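Local coordinates for protein pngf-ii (Elizabethkingia meningoseptica, PDB 4R4X) that probably hydrolyses the glycosylamine bond between asparagine side chains and N-linked glycans, releasing sugar chains from glycoproteins as a peptide:N-glycosidase, at residues Asp243-Glu257 / Gln338-Asn352. Residues are numbered along the deposited sequence; the frame is centred on the assembly and turned at random.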
ATOM      1  N   ASP A 243     -13.066 -12.836  19.107  1.00 14.37           N
ATOM      2  CA  ASP A 243     -14.348 -12.600  18.463  1.00 14.47           C
ATOM      3  C   ASP A 243     -14.521 -13.604  17.317  1.00 14.30           C
ATOM      4  O   ASP A 243     -13.628 -13.755  16.502  1.00 14.66           O
ATOM      5  CB  ASP A 243     -14.391 -11.153  17.949  1.00 15.48           C
ATOM      6  CG  ASP A 243     -15.747 -10.748  17.372  1.00 16.04           C
ATOM      7  OD1 ASP A 243     -16.726 -11.508  17.485  1.00 18.67           O
ATOM      8  OD2 ASP A 243     -15.829  -9.636  16.788  1.00 16.14           O
ATOM      9  N   ALA A 244     -15.666 -14.270  17.253  1.00 14.73           N
ATOM     10  CA  ALA A 244     -15.944 -15.263  16.218  1.00 15.11           C
ATOM     11  C   ALA A 244     -16.574 -14.689  14.938  1.00 16.38           C
ATOM     12  O   ALA A 244     -16.646 -15.388  13.934  1.00 15.78           O
ATOM     13  CB  ALA A 244     -16.864 -16.338  16.773  1.00 15.54           C
ATOM     14  N   TYR A 245     -17.037 -13.443  14.978  1.00 16.92           N
ATOM     15  CA  TYR A 245     -17.965 -12.943  13.963  1.00 17.86           C
ATOM     16  C   TYR A 245     -17.364 -12.094  12.857  1.00 16.43           C
ATOM     17  O   TYR A 245     -16.230 -11.631  12.948  1.00 14.88           O
ATOM     18  CB  TYR A 245     -19.117 -12.203  14.651  1.00 19.79           C
ATOM     19  CG  TYR A 245     -19.944 -13.118  15.515  1.00 22.34           C
ATOM     20  CD1 TYR A 245     -20.917 -13.931  14.959  1.00 26.06           C
ATOM     21  CD2 TYR A 245     -19.737 -13.187  16.889  1.00 25.33           C
ATOM     22  CE1 TYR A 245     -21.681 -14.783  15.745  1.00 28.51           C
ATOM     23  CE2 TYR A 245     -20.490 -14.036  17.690  1.00 29.19           C
ATOM     24  CZ  TYR A 245     -21.458 -14.833  17.111  1.00 29.53           C
ATOM     25  OH  TYR A 245     -22.212 -15.663  17.895  1.00 34.42           O
ATOM     26  N   ASP A 246     -18.158 -11.933  11.794  1.00 15.96           N
ATOM     27  CA  ASP A 246     -17.784 -11.160  10.606  1.00 15.74           C
ATOM     28  C   ASP A 246     -18.212  -9.691  10.781  1.00 15.71           C
ATOM     29  O   ASP A 246     -19.368  -9.304  10.514  1.00 16.10           O
ATOM     30  CB  ASP A 246     -18.358 -11.763   9.313  1.00 15.03           C
ATOM     31  CG  ASP A 246     -19.882 -11.894   9.312  1.00 15.75           C
ATOM     32  OD1 ASP A 246     -20.492 -12.099  10.384  1.00 15.75           O
ATOM     33  OD2 ASP A 246     -20.485 -11.800   8.198  1.00 16.32           O
ATOM     34  N   ARG A 247     -17.262  -8.875  11.217  1.00 14.25           N
ATOM     35  CA  ARG A 247     -17.584  -7.542  11.715  1.00 13.98           C
ATOM     36  C   ARG A 247     -17.342  -6.463  10.672  1.00 13.97           C
ATOM     37  O   ARG A 247     -16.480  -6.596   9.819  1.00 12.75           O
ATOM     38  CB  ARG A 247     -16.736  -7.200  12.943  1.00 14.07           C
ATOM     39  CG  ARG A 247     -16.858  -8.186  14.080  1.00 15.01           C
ATOM     40  CD  ARG A 247     -18.289  -8.368  14.589  1.00 15.86           C
ATOM     41  NE  ARG A 247     -18.265  -9.005  15.910  1.00 16.57           N
ATOM     42  CZ  ARG A 247     -19.336  -9.192  16.675  1.00 18.61           C
ATOM     43  NH1 ARG A 247     -20.534  -8.800  16.269  1.00 18.77           N
ATOM     44  NH2 ARG A 247     -19.203  -9.776  17.862  1.00 20.53           N
ATOM     45  N   THR A 248     -18.132  -5.407  10.766  1.00 13.39           N
ATOM     46  CA  THR A 248     -17.938  -4.238   9.958  1.00 14.06           C
ATOM     47  C   THR A 248     -16.736  -3.499  10.504  1.00 13.79           C
ATOM     48  O   THR A 248     -16.614  -3.311  11.735  1.00 12.86           O
ATOM     49  CB  THR A 248     -19.181  -3.336  10.030  1.00 14.35           C
ATOM     50  OG1 THR A 248     -20.332  -4.085   9.598  1.00 14.98           O
ATOM     51  CG2 THR A 248     -19.000  -2.117   9.151  1.00 15.32           C
ATOM     52  N   GLY A 249     -15.848  -3.153   9.586  1.00 13.58           N
ATOM     53  CA  GLY A 249     -14.656  -2.374   9.842  1.00 14.35           C
ATOM     54  C   GLY A 249     -14.506  -1.153   8.929  1.00 14.46           C
ATOM     55  O   GLY A 249     -15.014  -1.099   7.794  1.00 13.38           O
ATOM     56  N   ASP A 250     -13.801  -0.157   9.446  1.00 14.78           N
ATOM     57  CA  ASP A 250     -13.437   1.026   8.670  1.00 15.52           C
ATOM     58  C   ASP A 250     -12.077   1.493   9.133  1.00 14.95           C
ATOM     59  O   ASP A 250     -11.790   1.491  10.330  1.00 14.46           O
ATOM     60  CB  ASP A 250     -14.409   2.183   8.945  1.00 17.70           C
ATOM     61  CG  ASP A 250     -15.384   2.454   7.805  1.00 20.42           C
ATOM     62  OD1 ASP A 250     -15.229   1.944   6.676  1.00 24.34           O
ATOM     63  OD2 ASP A 250     -16.334   3.219   8.049  1.00 21.35           O
ATOM     64  N   VAL A 251     -11.266   1.918   8.183  1.00 14.10           N
ATOM     65  CA  VAL A 251     -10.145   2.803   8.433  1.00 13.65           C
ATOM     66  C   VAL A 251     -10.625   4.154   7.930  1.00 13.35           C
ATOM     67  O   VAL A 251     -11.108   4.274   6.787  1.00 13.31           O
ATOM     68  CB  VAL A 251      -8.889   2.372   7.684  1.00 13.29           C
ATOM     69  CG1 VAL A 251      -7.746   3.330   7.967  1.00 13.43           C
ATOM     70  CG2 VAL A 251      -8.516   0.949   8.068  1.00 14.05           C
ATOM     71  N   PHE A 252     -10.543   5.149   8.804  1.00 13.09           N
ATOM     72  CA  PHE A 252     -11.142   6.445   8.547  1.00 13.43           C
ATOM     73  C   PHE A 252     -10.198   7.561   8.934  1.00 13.34           C
ATOM     74  O   PHE A 252      -9.257   7.357   9.706  1.00 12.03           O
ATOM     75  CB  PHE A 252     -12.479   6.599   9.293  1.00 14.16           C
ATOM     76  CG  PHE A 252     -12.375   6.543  10.795  1.00 13.88           C
ATOM     77  CD1 PHE A 252     -12.450   5.339  11.467  1.00 13.76           C
ATOM     78  CD2 PHE A 252     -12.218   7.710  11.538  1.00 14.07           C
ATOM     79  CE1 PHE A 252     -12.347   5.283  12.858  1.00 14.15           C
ATOM     80  CE2 PHE A 252     -12.141   7.667  12.923  1.00 14.68           C
ATOM     81  CZ  PHE A 252     -12.184   6.442  13.590  1.00 14.75           C
ATOM     82  N   ILE A 253     -10.432   8.717   8.338  1.00 14.36           N
ATOM     83  CA  ILE A 253      -9.816   9.968   8.761  1.00 14.18           C
ATOM     84  C   ILE A 253     -10.926  10.953   9.109  1.00 14.13           C
ATOM     85  O   ILE A 253     -12.086  10.798   8.680  1.00 14.13           O
ATOM     86  CB  ILE A 253      -8.842  10.564   7.712  1.00 14.75           C
ATOM     87  CG1 ILE A 253      -9.551  10.850   6.394  1.00 14.08           C
ATOM     88  CG2 ILE A 253      -7.670   9.612   7.468  1.00 16.14           C
ATOM     89  CD1 ILE A 253      -8.732  11.610   5.377  1.00 14.42           C
ATOM     90  N   ILE A 254     -10.572  11.980   9.888  1.00 14.40           N
ATOM     91  CA  ILE A 254     -11.546  12.936  10.363  1.00 14.20           C
ATOM     92  C   ILE A 254     -11.250  14.315   9.760  1.00 15.04           C
ATOM     93  O   ILE A 254     -10.297  14.991  10.188  1.00 15.17           O
ATOM     94  CB  ILE A 254     -11.558  13.002  11.908  1.00 14.65           C
ATOM     95  CG1 ILE A 254     -11.937  11.640  12.486  1.00 15.15           C
ATOM     96  CG2 ILE A 254     -12.552  14.061  12.379  1.00 14.36           C
ATOM     97  CD1 ILE A 254     -11.816  11.523  13.981  1.00 15.37           C
ATOM     98  N   PRO A 255     -12.047  14.750   8.769  1.00 14.93           N
ATOM     99  CA  PRO A 255     -11.831  16.141   8.293  1.00 15.58           C
ATOM    100  C   PRO A 255     -12.256  17.186   9.330  1.00 15.58           C
ATOM    101  O   PRO A 255     -13.378  17.141   9.839  1.00 16.24           O
ATOM    102  CB  PRO A 255     -12.708  16.243   7.042  1.00 15.70           C
ATOM    103  CG  PRO A 255     -13.104  14.836   6.721  1.00 16.19           C
ATOM    104  CD  PRO A 255     -13.108  14.079   8.008  1.00 15.45           C
ATOM    105  N   GLN A 256     -11.358  18.118   9.616  1.00 16.71           N
ATOM    106  CA  GLN A 256     -11.561  19.106  10.675  1.00 17.47           C
ATOM    107  C   GLN A 256     -11.603  20.537  10.130  1.00 19.07           C
ATOM    108  O   GLN A 256     -11.400  21.502  10.890  1.00 19.70           O
ATOM    109  CB  GLN A 256     -10.460  18.959  11.719  1.00 17.97           C
ATOM    110  CG  GLN A 256     -10.609  17.698  12.562  1.00 18.77           C
ATOM    111  CD  GLN A 256      -9.620  17.668  13.715  1.00 20.29           C
ATOM    112  OE1 GLN A 256      -9.978  17.926  14.867  1.00 22.39           O
ATOM    113  NE2 GLN A 256      -8.373  17.396  13.405  1.00 19.67           N
ATOM    114  N   GLU A 257     -11.894  20.668   8.836  1.00 19.42           N
ATOM    115  CA  GLU A 257     -11.957  21.977   8.165  1.00 21.49           C
ATOM    116  C   GLU A 257     -13.135  22.857   8.605  1.00 20.99           C
ATOM    117  O   GLU A 257     -13.098  24.056   8.399  1.00 22.79           O
ATOM    118  CB  GLU A 257     -12.014  21.827   6.646  1.00 22.72           C
ATOM    119  CG  GLU A 257     -10.710  21.394   5.985  1.00 24.73           C
ATOM    120  CD  GLU A 257     -10.343  19.926   6.240  1.00 26.06           C
ATOM    121  OE1 GLU A 257      -9.131  19.609   6.298  1.00 27.59           O
ATOM    122  OE2 GLU A 257     -11.256  19.091   6.420  1.00 24.89           O
ATOM    123  N   GLN A 338      -6.793  15.726   0.619  1.00 16.81           N
ATOM    124  CA  GLN A 338      -7.234  15.749   1.997  1.00 18.57           C
ATOM    125  C   GLN A 338      -6.110  15.313   2.945  1.00 19.42           C
ATOM    126  O   GLN A 338      -6.150  15.645   4.116  1.00 23.14           O
ATOM    127  CB  GLN A 338      -8.478  14.853   2.148  1.00 19.21           C
ATOM    128  CG  GLN A 338      -9.146  14.822   3.514  1.00 21.02           C
ATOM    129  CD  GLN A 338      -9.803  16.141   3.902  1.00 21.70           C
ATOM    130  OE1 GLN A 338      -9.700  16.591   5.049  1.00 25.37           O
ATOM    131  NE2 GLN A 338     -10.471  16.764   2.951  1.00 20.23           N
ATOM    132  N   LEU A 339      -5.115  14.583   2.440  1.00 17.93           N
ATOM    133  CA  LEU A 339      -4.024  14.040   3.288  1.00 17.45           C
ATOM    134  C   LEU A 339      -2.743  14.851   3.276  1.00 17.11           C
ATOM    135  O   LEU A 339      -2.046  14.917   4.286  1.00 17.69           O
ATOM    136  CB  LEU A 339      -3.683  12.622   2.846  1.00 17.65           C
ATOM    137  CG  LEU A 339      -4.780  11.564   2.981  1.00 17.83           C
ATOM    138  CD1 LEU A 339      -4.419  10.364   2.110  1.00 18.44           C
ATOM    139  CD2 LEU A 339      -4.946  11.154   4.427  1.00 19.13           C
ATOM    140  N   SER A 340      -2.418  15.451   2.133  1.00 17.31           N
ATOM    141  CA  SER A 340      -1.094  16.028   1.905  1.00 17.67           C
ATOM    142  C   SER A 340      -0.761  17.108   2.937  1.00 18.34           C
ATOM    143  O   SER A 340      -1.559  18.027   3.171  1.00 16.84           O
ATOM    144  CB  SER A 340      -1.008  16.627   0.492  1.00 17.75           C
ATOM    145  OG  SER A 340       0.316  17.020   0.205  1.00 17.02           O
ATOM    146  N   GLY A 341       0.399  16.962   3.568  1.00 18.65           N
ATOM    147  CA  GLY A 341       0.978  18.005   4.411  1.00 20.33           C
ATOM    148  C   GLY A 341       0.173  18.353   5.656  1.00 21.89           C
ATOM    149  O   GLY A 341       0.258  19.473   6.139  1.00 24.50           O
ATOM    150  N   LYS A 342      -0.630  17.419   6.149  1.00 22.24           N
ATOM    151  CA  LYS A 342      -1.492  17.664   7.290  1.00 23.84           C
ATOM    152  C   LYS A 342      -1.140  16.743   8.424  1.00 22.12           C
ATOM    153  O   LYS A 342      -0.694  15.609   8.213  1.00 20.68           O
ATOM    154  CB  LYS A 342      -2.948  17.378   6.957  1.00 26.37           C
ATOM    155  CG  LYS A 342      -3.584  18.326   5.970  1.00 29.46           C
ATOM    156  CD  LYS A 342      -5.084  18.301   6.141  1.00 31.33           C
ATOM    157  CE  LYS A 342      -5.730  19.467   5.421  1.00 34.01           C
ATOM    158  NZ  LYS A 342      -6.095  19.086   4.043  1.00 35.52           N
ATOM    159  N   GLU A 343      -1.396  17.223   9.631  1.00 21.36           N
ATOM    160  CA  GLU A 343      -1.469  16.340  10.779  1.00 22.91           C
ATOM    161  C   GLU A 343      -2.922  15.857  10.822  1.00 22.43           C
ATOM    162  O   GLU A 343      -3.858  16.647  11.036  1.00 23.90           O
ATOM    163  CB  GLU A 343      -1.060  17.063  12.070  1.00 25.13           C
ATOM    164  CG  GLU A 343      -1.068  16.142  13.283  1.00 28.52           C
ATOM    165  CD  GLU A 343      -0.427  16.779  14.515  1.00 31.89           C
ATOM    166  OE1 GLU A 343      -0.594  18.003  14.723  1.00 37.59           O
ATOM    167  OE2 GLU A 343       0.237  16.040  15.267  1.00 32.56           O
ATOM    168  N   ILE A 344      -3.123  14.574  10.574  1.00 19.30           N
ATOM    169  CA  ILE A 344      -4.485  14.031  10.431  1.00 18.87           C
ATOM    170  C   ILE A 344      -4.850  13.195  11.631  1.00 17.97           C
ATOM    171  O   ILE A 344      -3.965  12.600  12.263  1.00 17.27           O
ATOM    172  CB  ILE A 344      -4.611  13.170   9.163  1.00 19.66           C
ATOM    173  CG1 ILE A 344      -3.777  11.881   9.269  1.00 19.89           C
ATOM    174  CG2 ILE A 344      -4.213  13.990   7.956  1.00 20.33           C
ATOM    175  CD1 ILE A 344      -3.841  10.962   8.056  1.00 21.22           C
ATOM    176  N   LEU A 345      -6.136  13.182  11.962  1.00 17.21           N
ATOM    177  CA  LEU A 345      -6.687  12.201  12.873  1.00 18.01           C
ATOM    178  C   LEU A 345      -7.103  10.981  12.041  1.00 17.45           C
ATOM    179  O   LEU A 345      -8.017  11.083  11.205  1.00 16.22           O
ATOM    180  CB  LEU A 345      -7.913  12.757  13.602  1.00 19.46           C
ATOM    181  CG  LEU A 345      -7.639  13.905  14.576  1.00 20.51           C
ATOM    182  CD1 LEU A 345      -8.933  14.623  14.935  1.00 21.71           C
ATOM    183  CD2 LEU A 345      -6.973  13.372  15.838  1.00 21.97           C
ATOM    184  N   ILE A 346      -6.454   9.849  12.311  1.00 16.62           N
ATOM    185  CA  ILE A 346      -6.677   8.590  11.589  1.00 16.17           C
ATOM    186  C   ILE A 346      -7.029   7.469  12.572  1.00 15.77           C
ATOM    187  O   ILE A 346      -6.426   7.344  13.650  1.00 15.57           O
ATOM    188  CB  ILE A 346      -5.485   8.211  10.678  1.00 16.34           C
ATOM    189  CG1 ILE A 346      -5.707   6.846   9.989  1.00 16.62           C
ATOM    190  CG2 ILE A 346      -4.175   8.170  11.458  1.00 17.30           C
ATOM    191  CD1 ILE A 346      -4.827   6.640   8.776  1.00 16.59           C
ATOM    192  N   GLY A 347      -8.043   6.683  12.215  1.00 14.07           N
ATOM    193  CA  GLY A 347      -8.546   5.661  13.121  1.00 14.21           C
ATOM    194  C   GLY A 347      -8.949   4.373  12.461  1.00 13.33           C
ATOM    195  O   GLY A 347      -9.018   4.258  11.239  1.00 11.78           O
ATOM    196  N   ALA A 348      -9.189   3.381  13.304  1.00 13.47           N
ATOM    197  CA  ALA A 348      -9.702   2.115  12.837  1.00 13.34           C
ATOM    198  C   ALA A 348     -10.854   1.737  13.749  1.00 13.13           C
ATOM    199  O   ALA A 348     -10.816   2.016  14.945  1.00 13.88           O
ATOM    200  CB  ALA A 348      -8.611   1.072  12.869  1.00 13.24           C
ATOM    201  N   PHE A 349     -11.893   1.156  13.155  1.00 12.76           N
ATOM    202  CA  PHE A 349     -13.093   0.712  13.853  1.00 13.16           C
ATOM    203  C   PHE A 349     -13.353  -0.729  13.470  1.00 12.95           C
ATOM    204  O   PHE A 349     -13.281  -1.075  12.294  1.00 12.43           O
ATOM    205  CB  PHE A 349     -14.295   1.578  13.440  1.00 13.21           C
ATOM    206  CG  PHE A 349     -15.650   0.979  13.724  1.00 14.14           C
ATOM    207  CD1 PHE A 349     -16.154   0.903  15.016  1.00 14.47           C
ATOM    208  CD2 PHE A 349     -16.462   0.545  12.680  1.00 14.88           C
ATOM    209  CE1 PHE A 349     -17.414   0.371  15.257  1.00 14.72           C
ATOM    210  CE2 PHE A 349     -17.732   0.034  12.911  1.00 14.67           C
ATOM    211  CZ  PHE A 349     -18.215  -0.053  14.197  1.00 14.71           C
ATOM    212  N   ILE A 350     -13.622  -1.568  14.465  1.00 13.55           N
ATOM    213  CA  ILE A 350     -14.257  -2.869  14.227  1.00 13.65           C
ATOM    214  C   ILE A 350     -15.384  -3.019  15.257  1.00 14.01           C
ATOM    215  O   ILE A 350     -15.134  -3.151  16.460  1.00 14.20           O
ATOM    216  CB  ILE A 350     -13.267  -4.049  14.329  1.00 13.74           C
ATOM    217  CG1 ILE A 350     -12.127  -3.891  13.313  1.00 13.84           C
ATOM    218  CG2 ILE A 350     -14.023  -5.357  14.081  1.00 14.11           C
ATOM    219  CD1 ILE A 350     -10.993  -4.884  13.470  1.00 14.34           C
ATOM    220  N   GLY A 351     -16.626  -2.971  14.786  1.00 15.42           N
ATOM    221  CA  GLY A 351     -17.769  -3.083  15.656  1.00 16.38           C
ATOM    222  C   GLY A 351     -17.864  -4.500  16.183  1.00 17.29           C
ATOM    223  O   GLY A 351     -18.124  -5.416  15.417  1.00 18.45           O
ATOM    224  N   ASN A 352     -17.677  -4.676  17.487  1.00 18.11           N
ATOM    225  CA  ASN A 352     -17.775  -5.969  18.111  1.00 18.85           C
ATOM    226  C   ASN A 352     -18.171  -5.829  19.582  1.00 20.74           C
ATOM    227  O   ASN A 352     -18.117  -4.737  20.150  1.00 19.14           O
ATOM    228  CB  ASN A 352     -16.438  -6.720  18.004  1.00 18.99           C
ATOM    229  CG  ASN A 352     -15.366  -6.159  18.935  1.00 19.82           C
ATOM    230  OD1 ASN A 352     -15.163  -6.662  20.060  1.00 20.78           O
ATOM    231  ND2 ASN A 352     -14.683  -5.120  18.489  1.00 19.21           N
TER
HETATM  232  O   HOH W   1     -19.803  -5.405  13.095  1.00 17.83           O
HETATM  233  O   HOH W   2      -6.982  17.285  10.660  1.00 34.71           O
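Phe-252 and Gly-347 form a hydrogen-bonded pair of strands 248-253 and 343-350, which run antiparallel at 169° with their axes 4.7 Å apart, and their mutual bonds, Phe-252 N to Gly-347 O (3.0 Å) and Gly-347 N to Phe-252 O (2.9 Å), are nearly straight. The Phe-252 ring folds back over its partner because chi1 of 63° sets CG between the backbone N and the carbonyl carbon. Gly-347 CA then makes a CH-pi contact 3.9 Å from the ring centroid; a glycine suits the place, since a CB here would run into CZ. On the same side of the sheet, the CE1 edge of the Phe-252 ring approaches Phe-349 CB (4.2 Å), and Phe-296 meets the ring edge-to-face.

The opposite face of the sheet is aliphatic: Val-251, Ile-253, Ile-346, Ala-348 and Ile-350. Ile-253 spans two contacts, its CG2 touching Ile-344 CD1 while its CD1 lies 3.9 Å from Leu-339 CD2, joining the strand to the end of helix 336-339.

On the N-terminal side of strand 248-253, Arg-247 grips Asp-243 side-on, NE to OD2 at 2.7 Å in the guanidinium plane and NH2 to OD1. Asn-352 CA packs over one guanidinium face, opposite Tyr-245 CB. His-358 also bonds Asp-243 OD2, a second partner that would help hold the carboxylate in place. A water bridges Thr-248 N and Gly-351 O.

Strands 216-222 and 297-303 flank the pair, while Val-251, Ala-348 and Ile-350 touch strand 358-367 of a second sheet, the face-to-face packing of antiparallel sheets characteristic of the PNGase F beta-sandwich.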